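Acetylserotonin O-methyltransferase (Homo sapiens, PDB 4A6D) catalyses transfer of a methyl group from S-adenosyl-L-methionine to N-acetylserotonin, yielding melatonin, and works as a homodimer. Local coordinates at residues V171-F180 with P275-E283. Residues are numbered along the deposited sequence; the frame is centred on the assembly and turned at random.
Sequences VLTAFDLSVF and PGGGILVIE
The methyl groups of L280 meet residues from both the helix end and the loop of 171-180. L280 CD2 lies 3.8 Å from L177 CD1, the two leucine side chains crossing at about a right angle. The same L280 CD2 is 4.3 Å from L172 CD2, and L280 CD1 approaches F175 CD2 obliquely at 4.2 Å. The CB of L280 already points at 171-180; with CG anti to the backbone N (chi1 -178°), the fork ends among L172, F175 and L177, and leucine's two methyls suit a place with partners on several fronts. Two residues along, I282 packs obliquely against V171. Both are beta-branched; V171 offers its two methyls, I282 its CG2 and, farther out, the CD1 end of its longer branch. V171 CG1 is 3.8 Å from I282 CG2, while V171 CG2 is 3.9 Å from I282 CD1.

At the other end the contact turns from aliphatic to aromatic against backbone. F180 CE1 comes edge-on to G276 O at 3.6 Å, near the ring plane, where the slightly positive C-H rim would favour a carbonyl oxygen. G278 has no side chain, and the F180 ring lies close against its backbone, with F180 CE1 3.8 Å from G278 N. Over one face of F180 lies CG1 of its neighbour V179.

Within the loop, D176 OD1 accepts from S178 N and S178 OG, closing an Asx turn just ahead of F180, whose N bonds back to L177 O.

The contact lays the end of helix 164-173 and the following loop on one face of strand 278-283 in the Rossmann-like methyltransferase sheet, with I282 near W164 of the S-adenosylmethionine site. Cohesion is largely apolar burial and van der Waals packing, plus one aromatic edge at a carbonyl, G276 O, which R344 hydrogen-bonds from outside the pair.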
# COMPACT_ATOMS: atom_id res chain seq x y z
N VAL A 171 0.16 7.61 -27.60
CA VAL A 171 1.53 7.26 -27.98
C VAL A 171 1.73 6.98 -29.45
O VAL A 171 2.72 7.44 -30.03
CB VAL A 171 2.18 6.20 -27.06
CG1 VAL A 171 2.33 6.75 -25.63
CG2 VAL A 171 1.41 4.88 -27.07
N LEU A 172 0.78 6.27 -30.08
CA LEU A 172 0.89 5.94 -31.49
C LEU A 172 0.59 7.10 -32.43
O LEU A 172 1.08 7.11 -33.57
CB LEU A 172 0.09 4.67 -31.83
CG LEU A 172 0.46 3.41 -31.01
CD1 LEU A 172 -0.59 2.35 -31.16
CD2 LEU A 172 1.84 2.87 -31.37
N THR A 173 -0.19 8.11 -31.95
CA THR A 173 -0.53 9.31 -32.74
C THR A 173 0.25 10.59 -32.38
O THR A 173 0.04 11.62 -33.03
CB THR A 173 -2.04 9.54 -32.89
OG1 THR A 173 -2.61 9.84 -31.62
CG2 THR A 173 -2.75 8.37 -33.57
N ALA A 174 1.18 10.52 -31.39
CA ALA A 174 2.08 11.61 -30.99
C ALA A 174 2.89 12.08 -32.25
O ALA A 174 3.10 13.28 -32.43
CB ALA A 174 3.02 11.11 -29.89
N PHE A 175 3.32 11.13 -33.09
CA PHE A 175 4.03 11.33 -34.36
C PHE A 175 3.24 10.60 -35.45
O PHE A 175 2.59 9.59 -35.18
CB PHE A 175 5.47 10.77 -34.29
CG PHE A 175 6.33 11.34 -33.19
CD1 PHE A 175 7.01 12.55 -33.36
CD2 PHE A 175 6.47 10.66 -31.98
CE1 PHE A 175 7.78 13.10 -32.33
CE2 PHE A 175 7.25 11.20 -30.94
CZ PHE A 175 7.92 12.41 -31.12
N ASP A 176 3.31 11.10 -36.68
CA ASP A 176 2.66 10.52 -37.85
C ASP A 176 3.53 9.37 -38.37
O ASP A 176 4.55 9.58 -39.05
CB ASP A 176 2.38 11.59 -38.92
CG ASP A 176 1.94 11.07 -40.27
OD1 ASP A 176 1.38 9.94 -40.33
OD2 ASP A 176 2.12 11.80 -41.27
N LEU A 177 3.10 8.16 -38.04
CA LEU A 177 3.78 6.92 -38.35
C LEU A 177 3.37 6.32 -39.69
O LEU A 177 3.91 5.27 -40.07
CB LEU A 177 3.58 5.90 -37.21
CG LEU A 177 3.80 6.30 -35.74
CD1 LEU A 177 3.68 5.09 -34.86
CD2 LEU A 177 5.17 6.90 -35.52
N SER A 178 2.46 6.98 -40.43
CA SER A 178 2.01 6.52 -41.75
C SER A 178 3.18 6.48 -42.73
O SER A 178 3.13 5.78 -43.74
CB SER A 178 0.90 7.43 -42.27
OG SER A 178 1.42 8.67 -42.74
N VAL A 179 4.24 7.23 -42.39
CA VAL A 179 5.53 7.40 -43.06
C VAL A 179 6.39 6.10 -43.06
O VAL A 179 7.33 5.97 -43.85
CB VAL A 179 6.18 8.61 -42.31
CG1 VAL A 179 7.50 8.29 -41.62
CG2 VAL A 179 6.29 9.84 -43.19
N PHE A 180 6.05 5.14 -42.15
CA PHE A 180 6.73 3.87 -41.95
C PHE A 180 5.76 2.75 -42.32
O PHE A 180 5.05 2.25 -41.45
CB PHE A 180 7.14 3.74 -40.47
CG PHE A 180 7.92 4.90 -39.91
CD1 PHE A 180 9.24 5.13 -40.30
CD2 PHE A 180 7.36 5.73 -38.94
CE1 PHE A 180 9.97 6.19 -39.75
CE2 PHE A 180 8.09 6.80 -38.39
CZ PHE A 180 9.39 7.02 -38.81
N PRO A 275 18.37 4.21 -44.14
CA PRO A 275 18.11 5.66 -44.10
C PRO A 275 16.63 5.96 -44.07
O PRO A 275 15.86 5.33 -44.80
CB PRO A 275 18.73 6.15 -45.41
CG PRO A 275 19.78 5.22 -45.69
CD PRO A 275 19.28 3.87 -45.25
N GLY A 276 16.24 6.87 -43.17
CA GLY A 276 14.85 7.28 -42.96
C GLY A 276 14.11 6.40 -41.96
O GLY A 276 13.00 6.74 -41.53
N GLY A 277 14.76 5.29 -41.58
CA GLY A 277 14.24 4.35 -40.59
C GLY A 277 14.04 5.03 -39.24
O GLY A 277 14.72 6.01 -38.92
N GLY A 278 13.08 4.52 -38.47
CA GLY A 278 12.77 5.09 -37.17
C GLY A 278 12.76 4.12 -36.01
O GLY A 278 12.58 2.91 -36.18
N ILE A 279 12.90 4.68 -34.82
CA ILE A 279 12.80 3.97 -33.55
C ILE A 279 11.81 4.74 -32.69
O ILE A 279 11.99 5.94 -32.47
CB ILE A 279 14.16 3.67 -32.87
CG1 ILE A 279 13.94 2.82 -31.59
CG2 ILE A 279 14.98 4.96 -32.63
CD1 ILE A 279 15.05 2.20 -31.09
N LEU A 280 10.72 4.08 -32.29
CA LEU A 280 9.68 4.66 -31.47
C LEU A 280 9.79 4.05 -30.10
O LEU A 280 9.53 2.86 -29.93
CB LEU A 280 8.27 4.45 -32.06
CG LEU A 280 7.10 5.08 -31.24
CD1 LEU A 280 7.18 6.61 -31.24
CD2 LEU A 280 5.76 4.65 -31.75
N VAL A 281 10.23 4.86 -29.13
CA VAL A 281 10.44 4.47 -27.74
C VAL A 281 9.24 4.97 -26.95
O VAL A 281 8.91 6.15 -27.03
CB VAL A 281 11.79 4.97 -27.17
CG1 VAL A 281 11.88 4.74 -25.65
CG2 VAL A 281 12.98 4.33 -27.92
N ILE A 282 8.53 4.04 -26.28
CA ILE A 282 7.34 4.38 -25.51
C ILE A 282 7.60 4.05 -24.06
O ILE A 282 7.69 2.89 -23.70
CB ILE A 282 6.03 3.73 -26.04
CG1 ILE A 282 5.74 4.24 -27.46
CG2 ILE A 282 4.84 4.02 -25.06
CD1 ILE A 282 4.82 3.41 -28.22
N GLU A 283 7.78 5.10 -23.25
CA GLU A 283 8.10 5.01 -21.83
C GLU A 283 7.48 6.20 -21.08
O GLU A 283 7.09 7.19 -21.70
CB GLU A 283 9.64 4.97 -21.61
CG GLU A 283 10.42 3.80 -22.21
CD GLU A 283 10.32 2.46 -21.51
OE1 GLU A 283 9.32 2.23 -20.80
OE2 GLU A 283 11.20 1.60 -21.74